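Local coordinates for protein enterotoxin-like toxin X (Staphylococcus aureus, PDB 5U75) that suppresses host innate immunity by binding neutrophil surface glycoproteins in a sialic acid-dependent way, which blocks phagocytosis and killing by human neutrophils, at residues Y32-K37 with H134-K139; T39-S44 with L92-H97; I98-H103 with G117-N122. All blocks are in the same frame, centred on the assembly; numbering follows the deposited sequence. Where two conformers were deposited one is given.

The three contacts show how chemistry follows depth when one helix serves several neighbours. Helix 92-104 supplies a segment to interaction 2 and the next one to interaction 3, and its Asp96 and Arg100 also bond to the residues of interaction 1. Interaction 3, close to the centre of the chain, is wholly buried and consists of isoleucine and histidine packing with no hydrogen bond across it. Interactions 1 and 2 lie farther out and are partly buried. Interaction 1 is polar, with a salt bridge, a bridging water and a tyrosine, beside the glycan. Interaction 2 mixes a CH-pi overlap with a salt bridge between the hairpin and the helix.

Interaction 1. Residues Y32-K37 with H134-K139; sequences YDRYSK and HKELQK. With NDG (2-acetamido-2-deoxy-alpha-D-glucopyranose), chain B; GAL (beta-D-galactopyranose), chain C.
Charge pairing forms the more exposed part of this contact between helix 23-35 and the loop at 134-139. Arg34 sets out with CG anti to the backbone N (chi1 173°) and stays extended as far as NE, so its guanidinium spans the gap to the loop. NH2 meets Glu136 OE1 at 2.8 Å in a salt bridge. The oxygen lies in the guanidinium plane and accepts on its anti lone pair, but the carboxylate is turned 78° against that plane; the bond is therefore made by one nitrogen and one oxygen rather than by a flat, two-pronged pair.

A water-mediated bond adds to the grip. Water 1 accepts from Arg34 NH1 at 2.9 Å and donates to Leu137 O at 2.8 Å, tying the guanidinium to the loop backbone as well.

A direct hydrogen bond to the backbone comes from the neighbouring residue. Leu137 N donates to Tyr35 OH at 3.1 Å, nearly straight at 167° and arriving at the ring edge. The same hydroxyl is hydrogen-bonded to Asp96 OD2 of helix 92-104, so it joins two parts of the chain. Arg34 CG sits 3.9 Å above the centre of the Tyr35 ring, so the two side chains are layered as they reach the loop.

Sugar binding takes place farther along the same loop. Gln138, bent at chi2, directs NE2 to GAL O6 at 3.0 Å and makes weak bonds to NDG O3 and O7, while its OE1 is held by Arg141, which fixes the rotation of the amide. Lys135 NZ bonds the fucose. Helix 23-35 thus backs a loop of the V-shaped sialyl Lewis X site in the C-terminal, beta-grasp domain of this superantigen.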
loop_
_atom_site.group_PDB
_atom_site.type_symbol
_atom_site.label_atom_id
_atom_site.label_comp_id
_atom_site.label_asym_id
_atom_site.label_seq_id
_atom_site.Cartn_x
_atom_site.Cartn_y
_atom_site.Cartn_z
ATOM N N TYR A 32 2.044 8.271 -8.288
ATOM C CA TYR A 32 0.862 8.872 -7.715
ATOM C C TYR A 32 -0.367 8.640 -8.614
ATOM O O TYR A 32 -1.439 8.295 -8.127
ATOM C CB TYR A 32 1.038 10.365 -7.445
ATOM C CG TYR A 32 -0.200 10.990 -6.862
ATOM C CD1 TYR A 32 -0.463 10.919 -5.492
ATOM C CD2 TYR A 32 -1.153 11.605 -7.683
ATOM C CE1 TYR A 32 -1.616 11.458 -4.955
ATOM C CE2 TYR A 32 -2.307 12.142 -7.151
ATOM C CZ TYR A 32 -2.536 12.069 -5.790
ATOM O OH TYR A 32 -3.679 12.602 -5.260
ATOM N N ASP A 33 -0.209 8.833 -9.920
ATOM C CA ASP A 33 -1.363 8.736 -10.828
ATOM C C ASP A 33 -1.901 7.315 -10.914
ATOM O O ASP A 33 -3.107 7.130 -10.992
ATOM C CB ASP A 33 -1.020 9.247 -12.224
ATOM C CG ASP A 33 -0.888 10.756 -12.275
ATOM O OD1 ASP A 33 -1.448 11.472 -11.415
ATOM O OD2 ASP A 33 -0.225 11.221 -13.213
ATOM N N ARG A 34 -1.006 6.339 -10.905
ATOM C CA ARG A 34 -1.399 4.937 -10.892
ATOM C C ARG A 34 -2.096 4.564 -9.593
ATOM O O ARG A 34 -3.216 4.056 -9.596
ATOM C CB ARG A 34 -0.181 4.037 -11.082
ATOM C CG ARG A 34 -0.516 2.565 -10.901
ATOM C CD ARG A 34 0.575 1.641 -11.338
ATOM N NE ARG A 34 0.258 0.251 -10.985
ATOM C CZ ARG A 34 0.841 -0.819 -11.502
ATOM N NH1 ARG A 34 0.458 -2.034 -11.123
ATOM N NH2 ARG A 34 1.803 -0.703 -12.419
ATOM N N TYR A 35 -1.429 4.820 -8.473
ATOM C CA TYR A 35 -1.862 4.252 -7.196
ATOM C C TYR A 35 -2.889 5.077 -6.414
ATOM O O TYR A 35 -3.429 4.590 -5.410
ATOM C CB TYR A 35 -0.620 3.951 -6.359
ATOM C CG TYR A 35 0.185 2.779 -6.863
ATOM C CD1 TYR A 35 -0.311 1.486 -6.764
ATOM C CD2 TYR A 35 1.451 2.944 -7.432
ATOM C CE1 TYR A 35 0.422 0.398 -7.186
ATOM C CE2 TYR A 35 2.202 1.845 -7.867
ATOM C CZ TYR A 35 1.686 0.567 -7.741
ATOM O OH TYR A 35 2.407 -0.541 -8.150
ATOM N N SER A 36 -3.170 6.317 -6.849
ATOM C CA SER A 36 -4.167 7.166 -6.199
ATOM C C SER A 36 -5.597 6.887 -6.658
ATOM O O SER A 36 -6.530 7.423 -6.075
ATOM C CB SER A 36 -3.869 8.663 -6.421
ATOM O OG SER A 36 -3.872 8.983 -7.797
ATOM N N LYS A 37 -5.759 6.056 -7.681
ATOM C CA LYS A 37 -7.091 5.731 -8.196
ATOM C C LYS A 37 -7.821 4.876 -7.183
ATOM O O LYS A 37 -7.250 3.923 -6.652
ATOM C CB LYS A 37 -6.988 5.005 -9.529
ATOM C CG LYS A 37 -6.374 5.882 -10.603
ATOM C CD LYS A 37 -6.607 5.316 -11.981
ATOM C CE LYS A 37 -6.156 6.301 -13.044
ATOM N NZ LYS A 37 -6.267 5.658 -14.380
ATOM N N HIS A 134 9.871 2.618 -4.695
ATOM C CA HIS A 134 10.431 3.612 -5.605
ATOM C C HIS A 134 10.019 3.410 -7.074
ATOM O O HIS A 134 10.322 4.261 -7.922
ATOM C CB HIS A 134 11.970 3.621 -5.475
ATOM C CG HIS A 134 12.632 2.390 -5.994
ATOM N ND1 HIS A 134 12.734 1.222 -5.268
ATOM C CD2 HIS A 134 13.223 2.141 -7.189
ATOM C CE1 HIS A 134 13.382 0.322 -5.979
ATOM N NE2 HIS A 134 13.674 0.852 -7.154
ATOM N N LYS A 135 9.331 2.307 -7.369
ATOM C CA LYS A 135 8.940 1.977 -8.721
ATOM C C LYS A 135 7.622 1.197 -8.703
ATOM O O LYS A 135 7.197 0.708 -7.659
ATOM C CB LYS A 135 10.043 1.148 -9.403
ATOM C CG LYS A 135 10.365 -0.172 -8.732
ATOM C CD LYS A 135 11.499 -0.932 -9.394
ATOM C CE LYS A 135 11.716 -2.272 -8.713
ATOM N NZ LYS A 135 12.915 -3.014 -9.195
ATOM N N GLU A 136 7.008 1.066 -9.873
ATOM C CA GLU A 136 5.761 0.309 -10.000
ATOM C C GLU A 136 6.001 -1.177 -9.760
ATOM O O GLU A 136 7.112 -1.670 -9.870
ATOM C CB GLU A 136 5.138 0.538 -11.391
ATOM C CG GLU A 136 4.715 1.969 -11.619
ATOM C CD GLU A 136 4.118 2.207 -13.002
ATOM O OE1 GLU A 136 3.292 1.386 -13.447
ATOM O OE2 GLU A 136 4.468 3.229 -13.637
ATOM N N LEU A 137 4.943 -1.906 -9.403
ATOM C CA LEU A 137 5.014 -3.366 -9.377
ATOM C C LEU A 137 5.444 -3.880 -10.749
ATOM O O LEU A 137 4.923 -3.413 -11.770
ATOM C CB LEU A 137 3.628 -3.944 -9.065
ATOM C CG LEU A 137 3.471 -5.452 -8.917
ATOM C CD1 LEU A 137 4.163 -5.964 -7.672
ATOM C CD2 LEU A 137 1.982 -5.812 -8.888
ATOM N N GLN A 138 6.332 -4.862 -10.764
ATOM C CA GLN A 138 6.785 -5.471 -12.018
ATOM C C GLN A 138 5.610 -6.207 -12.680
ATOM O O GLN A 138 4.828 -6.896 -11.999
ATOM C CB GLN A 138 7.943 -6.423 -11.778
ATOM C CG GLN A 138 9.199 -5.750 -11.207
ATOM C CD GLN A 138 9.360 -5.961 -9.696
ATOM O OE1 GLN A 138 8.415 -5.751 -8.925
ATOM N NE2 GLN A 138 10.556 -6.357 -9.270
ATOM N N LYS A 139 5.476 -6.036 -13.993
ATOM C CA LYS A 139 4.339 -6.604 -14.744
ATOM C C LYS A 139 4.229 -8.114 -14.598
ATOM O O LYS A 139 3.119 -8.632 -14.498
ATOM C CB LYS A 139 4.407 -6.214 -16.236
HETATM C C1 NDG B . 12.053 -9.810 -12.609
HETATM C C2 NDG B . 12.450 -8.661 -11.695
HETATM C C3 NDG B . 12.869 -9.205 -10.329
HETATM C C4 NDG B . 11.664 -9.951 -9.749
HETATM C C5 NDG B . 11.208 -11.055 -10.719
HETATM C C6 NDG B . 9.924 -11.723 -10.250
HETATM C C7 NDG B . 13.392 -6.512 -12.435
HETATM C C8 NDG B . 14.573 -5.839 -13.081
HETATM O O5 NDG B . 10.949 -10.500 -12.015
HETATM O O3 NDG B . 13.279 -8.126 -9.472
HETATM O O4 NDG B . 11.999 -10.556 -8.504
HETATM O O6 NDG B . 8.915 -10.707 -10.232
HETATM O O7 NDG B . 12.427 -5.860 -12.056
HETATM N N2 NDG B . 13.488 -7.839 -12.308
HETATM O O1 NDG B . 13.136 -10.731 -12.740
HETATM C C1 GAL C . 11.140 -10.240 -7.413
HETATM C C2 GAL C . 11.416 -11.280 -6.341
HETATM C C3 GAL C . 10.662 -10.943 -5.054
HETATM C C4 GAL C . 11.009 -9.510 -4.636
HETATM C C5 GAL C . 10.731 -8.519 -5.758
HETATM C C6 GAL C . 11.109 -7.109 -5.326
HETATM O O2 GAL C . 11.063 -12.582 -6.799
HETATM O O3 GAL C . 11.017 -11.905 -4.045
HETATM O O4 GAL C . 12.377 -9.483 -4.243
HETATM O O5 GAL C . 11.425 -8.905 -6.949
HETATM O O6 GAL C . 10.833 -6.140 -6.339
HETATM O O HOH W 1 2.305 -3.644 -12.597
#

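Interaction 2. Residues T39-S44 with L92-H97; sequences TINGKS and LKELDH
Ile40 overlaps one face of the His97 imidazole: its CB stands 4.2 Å from the ring centroid and 22° off the normal, a CH-pi contact displaced toward the rim of the ring. CG1 is anti to the backbone N (chi1 -173°), which leaves CG2 in the crowded position near the CD2 side of the ring and carries CD1 the other way, to 3.5 Å from His97 CB. The two side chains run antiparallel alongside each other. The ring is held in place from outside the overlap, because His97 NE2 is hydrogen-bonded to the carbonyl of Lys37. At its far end the isoleucine also brushes Lys93, its CD1 lying close to both the carbonyl O and CG of that residue.

What presents Ile40 is a tight two-residue beta hairpin, closed by a type I' turn from Ile40 to Lys43 and packed against the helix of the beta-grasp domain. Ile40 N bonds Lys43 O at 2.9 Å, and Lys43 N returns the bond to Ile40 O at 2.8 Å. Gly42 occupies position i+2 of the turn, with backbone angles at which a CB would collide with the preceding carbonyl.

The second strand of the hairpin contributes charge. Lys43 runs extended and then bends at its last torsion (chi4 71°), placing NZ 2.7 Å from Glu94 OE2 and 3.1 Å from Glu94 OE1; this is a salt bridge whose two hydrogen bonds are weak. Lys43 CE also lies unusually close to Glu94 OE2, but Glu94 is modelled in two conformations, so the exact fit is uncertain. A weak, long ion pair with Glu88 puts more negative charge near the ammonium group, which should help keep it protonated. Asn41, on the exposed turn, flanks Glu94 loosely with its CB and ND2 near OE1.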
loop_
_atom_site.group_PDB
_atom_site.type_symbol
_atom_site.label_atom_id
_atom_site.label_comp_id
_atom_site.label_asym_id
_atom_site.label_seq_id
_atom_site.Cartn_x
_atom_site.Cartn_y
_atom_site.Cartn_z
ATOM N N THR A 39 -10.339 2.879 -7.607
ATOM C CA THR A 39 -10.856 1.642 -8.113
ATOM C C THR A 39 -9.749 0.833 -8.752
ATOM O O THR A 39 -8.724 1.386 -9.210
ATOM C CB THR A 39 -11.946 1.886 -9.179
ATOM O OG1 THR A 39 -11.356 2.521 -10.312
ATOM C CG2 THR A 39 -13.034 2.783 -8.637
ATOM N N ILE A 40 -9.960 -0.479 -8.779
ATOM C CA ILE A 40 -9.171 -1.370 -9.603
ATOM C C ILE A 40 -9.979 -2.644 -9.874
ATOM O O ILE A 40 -10.554 -3.213 -8.949
ATOM C CB ILE A 40 -7.798 -1.699 -8.951
ATOM C CG1 ILE A 40 -6.942 -2.507 -9.931
ATOM C CG2 ILE A 40 -7.958 -2.422 -7.613
ATOM C CD1 ILE A 40 -5.470 -2.480 -9.630
ATOM N N ASN A 41 -10.047 -3.065 -11.140
ATOM C CA ASN A 41 -10.731 -4.321 -11.527
ATOM C C ASN A 41 -12.129 -4.514 -10.935
ATOM O O ASN A 41 -12.483 -5.617 -10.517
ATOM C CB ASN A 41 -9.883 -5.535 -11.128
ATOM C CG ASN A 41 -8.564 -5.604 -11.852
ATOM O OD1 ASN A 41 -8.368 -4.979 -12.892
ATOM N ND2 ASN A 41 -7.650 -6.395 -11.310
ATOM N N GLY A 42 -12.922 -3.457 -10.854
ATOM C CA GLY A 42 -14.267 -3.598 -10.275
ATOM C C GLY A 42 -14.350 -3.528 -8.754
ATOM O O GLY A 42 -15.455 -3.537 -8.198
ATOM N N LYS A 43 -13.200 -3.452 -8.070
ATOM C CA LYS A 43 -13.181 -3.155 -6.652
ATOM C C LYS A 43 -13.000 -1.682 -6.473
ATOM O O LYS A 43 -12.468 -1.023 -7.349
ATOM C CB LYS A 43 -12.053 -3.899 -5.969
ATOM C CG LYS A 43 -12.307 -5.384 -6.002
ATOM C CD LYS A 43 -11.324 -6.087 -5.115
ATOM C CE LYS A 43 -11.695 -7.559 -4.941
ATOM N NZ LYS A 43 -11.485 -8.415 -6.143
ATOM N N SER A 44 -13.435 -1.166 -5.336
ATOM C CA SER A 44 -13.299 0.249 -5.072
ATOM C C SER A 44 -13.220 0.537 -3.599
ATOM O O SER A 44 -13.648 -0.275 -2.773
ATOM C CB SER A 44 -14.475 1.022 -5.689
ATOM O OG SER A 44 -15.675 0.593 -5.109
ATOM N N LEU A 92 -2.051 -10.124 -6.888
ATOM C CA LEU A 92 -1.048 -9.212 -6.343
ATOM C C LEU A 92 -1.171 -7.801 -6.943
ATOM O O LEU A 92 -0.940 -6.814 -6.255
ATOM C CB LEU A 92 0.357 -9.791 -6.510
ATOM C CG LEU A 92 1.517 -8.964 -5.930
ATOM C CD1 LEU A 92 1.272 -8.614 -4.465
ATOM C CD2 LEU A 92 2.797 -9.773 -6.093
ATOM N N LYS A 93 -1.599 -7.682 -8.205
ATOM C CA LYS A 93 -1.820 -6.361 -8.771
ATOM C C LYS A 93 -2.852 -5.615 -7.946
ATOM O O LYS A 93 -2.683 -4.446 -7.616
ATOM C CB LYS A 93 -2.246 -6.423 -10.236
ATOM C CG LYS A 93 -2.388 -5.054 -10.875
ATOM C CD LYS A 93 -2.802 -5.161 -12.341
ATOM C CE LYS A 93 -2.742 -3.814 -13.025
ATOM N NZ LYS A 93 -3.515 -3.853 -14.306
ATOM N N GLU A 94 -3.930 -6.320 -7.607
ATOM C CA GLU A 94 -5.004 -5.746 -6.819
ATOM C C GLU A 94 -4.562 -5.365 -5.402
ATOM O O GLU A 94 -4.828 -4.271 -4.929
ATOM C CB GLU A 94 -6.132 -6.759 -6.752
ATOM C CG GLU A 94 -7.422 -6.210 -6.224
ATOM C CD GLU A 94 -8.533 -7.205 -6.411
ATOM O OE1 GLU A 94 -8.942 -7.477 -7.560
ATOM O OE2 GLU A 94 -9.009 -7.698 -5.374
ATOM N N LEU A 95 -3.883 -6.284 -4.732
ATOM C CA LEU A 95 -3.452 -6.053 -3.339
ATOM C C LEU A 95 -2.378 -4.967 -3.252
ATOM O O LEU A 95 -2.456 -4.055 -2.416
ATOM C CB LEU A 95 -2.958 -7.377 -2.749
ATOM C CG LEU A 95 -2.843 -7.475 -1.243
ATOM C CD1 LEU A 95 -4.173 -7.118 -0.566
ATOM C CD2 LEU A 95 -2.386 -8.885 -0.872
ATOM N N ASP A 96 -1.382 -5.061 -4.128
ATOM C CA ASP A 96 -0.395 -3.967 -4.319
ATOM C C ASP A 96 -1.076 -2.607 -4.505
ATOM O O ASP A 96 -0.735 -1.619 -3.854
ATOM C CB ASP A 96 0.537 -4.312 -5.493
ATOM C CG ASP A 96 1.468 -3.180 -5.862
ATOM O OD1 ASP A 96 2.407 -2.857 -5.083
ATOM O OD2 ASP A 96 1.240 -2.605 -6.941
ATOM N N HIS A 97 -2.091 -2.560 -5.359
ATOM C CA HIS A 97 -2.809 -1.328 -5.599
ATOM C C HIS A 97 -3.447 -0.759 -4.352
ATOM O O HIS A 97 -3.234 0.402 -4.008
ATOM C CB HIS A 97 -3.904 -1.474 -6.669
ATOM C CG HIS A 97 -4.581 -0.183 -6.952
ATOM N ND1 HIS A 97 -4.059 0.741 -7.827
ATOM C CD2 HIS A 97 -5.652 0.406 -6.371
ATOM C CE1 HIS A 97 -4.813 1.824 -7.818
ATOM N NE2 HIS A 97 -5.781 1.649 -6.932
#

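Interaction 3. Residues I98-H103 with G117-N122; sequences IIRFAH and GNIVIN
Ile119 is the residue most buried by this contact between helix 92-104 and strand 118-123, and it meets His103 tip to tip. Its CD1 sits over the centre of the imidazole, 3.9 Å from the centroid and 10° off the normal, a well-centred CH-pi contact. Ile119 CG2 meets the rim of the ring at NE2, at 3.7 Å. That nitrogen is buried here and has no polar partner in the model, whereas ND1 is hydrogen-bonded to Tyr106 OH.

CG2 of Ile119 also touches CG2 of Ile99 at 3.8 Å, where the two side chains pass alongside in opposite senses. The other branch of Ile99 brings CD1 to 3.6 Å from Ile121 CG1, crossing it obliquely.

On the Arg100 side the fit is looser. Only a methylene takes part, with CG 4.4 Å from Ile119 CD1, and the guanidinium is engaged elsewhere: NE pairs with Asp96, and NH1 bonds Lys135 O and Tyr109 OH. Val120, partly exposed, points away from the helix.

The axes of segments 98-103 and 118-122 approach to 10.7 Å, with their N-to-C directions 130° apart, so the helix lies obliquely across the beta-grasp sheet. Strand 118-123 runs between strands 128-132 and 151-160; Val154 of the latter touches both Ile99 and Ile119, and Ile83 of strand 75-86 also packs against Ile99.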
loop_
_atom_site.group_PDB
_atom_site.type_symbol
_atom_site.label_atom_id
_atom_site.label_comp_id
_atom_site.label_asym_id
_atom_site.label_seq_id
_atom_site.Cartn_x
_atom_site.Cartn_y
_atom_site.Cartn_z
ATOM N N ILE A 98 -4.245 -1.591 -3.692
ATOM C CA ILE A 98 -5.008 -1.144 -2.526
ATOM C C ILE A 98 -4.072 -0.735 -1.385
ATOM O O ILE A 98 -4.294 0.281 -0.725
ATOM C CB ILE A 98 -6.008 -2.234 -2.069
ATOM C CG1 ILE A 98 -7.045 -2.473 -3.182
ATOM C CG2 ILE A 98 -6.675 -1.845 -0.754
ATOM C CD1 ILE A 98 -7.910 -3.698 -2.979
ATOM N N ILE A 99 -3.010 -1.513 -1.180
ATOM C CA ILE A 99 -2.025 -1.175 -0.168
ATOM C C ILE A 99 -1.383 0.177 -0.449
ATOM O O ILE A 99 -1.315 1.014 0.451
ATOM C CB ILE A 99 -0.958 -2.269 -0.011
ATOM C CG1 ILE A 99 -1.594 -3.485 0.659
ATOM C CG2 ILE A 99 0.232 -1.770 0.815
ATOM C CD1 ILE A 99 -0.763 -4.746 0.546
ATOM N N ARG A 100 -0.917 0.407 -1.669
ATOM C CA ARG A 100 -0.265 1.695 -1.963
ATOM C C ARG A 100 -1.247 2.853 -1.896
ATOM O O ARG A 100 -0.882 3.944 -1.449
ATOM C CB ARG A 100 0.488 1.657 -3.291
ATOM C CG ARG A 100 1.553 0.596 -3.331
ATOM C CD ARG A 100 2.664 0.907 -4.315
ATOM N NE ARG A 100 3.323 -0.296 -4.762
ATOM C CZ ARG A 100 4.479 -0.364 -5.421
ATOM N NH1 ARG A 100 5.193 0.725 -5.675
ATOM N NH2 ARG A 100 4.929 -1.548 -5.805
ATOM N N PHE A 101 -2.512 2.620 -2.283
ATOM C CA PHE A 101 -3.563 3.616 -2.082
ATOM C C PHE A 101 -3.669 4.071 -0.613
ATOM O O PHE A 101 -3.735 5.272 -0.324
ATOM C CB PHE A 101 -4.914 3.063 -2.570
ATOM C CG PHE A 101 -6.044 4.032 -2.445
ATOM C CD1 PHE A 101 -6.761 4.147 -1.252
ATOM C CD2 PHE A 101 -6.417 4.832 -3.530
ATOM C CE1 PHE A 101 -7.825 5.039 -1.138
ATOM C CE2 PHE A 101 -7.481 5.716 -3.418
ATOM C CZ PHE A 101 -8.187 5.822 -2.228
ATOM N N ALA A 102 -3.634 3.103 0.305
ATOM C CA ALA A 102 -3.640 3.390 1.748
ATOM C C ALA A 102 -2.421 4.213 2.189
ATOM O O ALA A 102 -2.539 5.120 3.026
ATOM C CB ALA A 102 -3.730 2.103 2.530
ATOM N N HIS A 103 -1.264 3.930 1.601
ATOM C CA HIS A 103 -0.063 4.764 1.849
ATOM C C HIS A 103 -0.195 6.185 1.331
ATOM O O HIS A 103 0.161 7.149 2.035
ATOM C CB HIS A 103 1.193 4.109 1.288
ATOM C CG HIS A 103 1.640 2.916 2.063
ATOM N ND1 HIS A 103 2.670 2.966 2.976
ATOM C CD2 HIS A 103 1.186 1.641 2.086
ATOM C CE1 HIS A 103 2.846 1.773 3.507
ATOM N NE2 HIS A 103 1.958 0.949 2.984
ATOM N N GLY A 117 12.504 2.228 0.005
ATOM C CA GLY A 117 12.205 1.257 1.034
ATOM C C GLY A 117 11.067 0.354 0.587
ATOM O O GLY A 117 10.366 0.618 -0.403
ATOM N N ASN A 118 10.889 -0.712 1.332
ATOM C CA ASN A 118 9.926 -1.732 0.969
ATOM C C ASN A 118 8.696 -1.718 1.827
ATOM O O ASN A 118 8.762 -1.492 3.037
ATOM C CB ASN A 118 10.538 -3.105 1.071
ATOM C CG ASN A 118 11.704 -3.289 0.129
ATOM O OD1 ASN A 118 11.767 -2.660 -0.933
ATOM N ND2 ASN A 118 12.649 -4.127 0.532
ATOM N N ILE A 119 7.578 -2.024 1.173
ATOM C CA ILE A 119 6.333 -2.388 1.837
ATOM C C ILE A 119 6.245 -3.914 1.733
ATOM O O ILE A 119 6.403 -4.471 0.644
ATOM C CB ILE A 119 5.137 -1.721 1.137
ATOM C CG1 ILE A 119 5.307 -0.204 1.096
ATOM C CG2 ILE A 119 3.828 -2.090 1.832
ATOM C CD1 ILE A 119 4.429 0.479 0.059
ATOM N N VAL A 120 6.012 -4.611 2.849
ATOM C CA VAL A 120 6.021 -6.061 2.852
ATOM C C VAL A 120 4.683 -6.634 3.305
ATOM O O VAL A 120 4.237 -6.363 4.405
ATOM C CB VAL A 120 7.162 -6.623 3.734
ATOM C CG1 VAL A 120 7.188 -8.148 3.677
ATOM C CG2 VAL A 120 8.503 -6.022 3.290
ATOM N N ILE A 121 4.074 -7.461 2.457
ATOM C CA ILE A 121 2.886 -8.203 2.808
ATOM C C ILE A 121 3.374 -9.475 3.503
ATOM O O ILE A 121 4.072 -10.281 2.877
ATOM C CB ILE A 121 2.045 -8.574 1.558
ATOM C CG1 ILE A 121 1.726 -7.335 0.706
ATOM C CG2 ILE A 121 0.763 -9.273 1.983
ATOM C CD1 ILE A 121 1.104 -7.648 -0.645
ATOM N N ASN A 122 3.045 -9.637 4.790
ATOM C CA ASN A 122 3.428 -10.807 5.564
ATOM C C ASN A 122 2.268 -11.763 5.657
ATOM O O ASN A 122 1.146 -11.341 5.967
ATOM C CB ASN A 122 3.838 -10.382 6.975
ATOM C CG ASN A 122 5.017 -9.436 6.945
ATOM O OD1 ASN A 122 6.091 -9.808 6.474
ATOM N ND2 ASN A 122 4.806 -8.201 7.354
#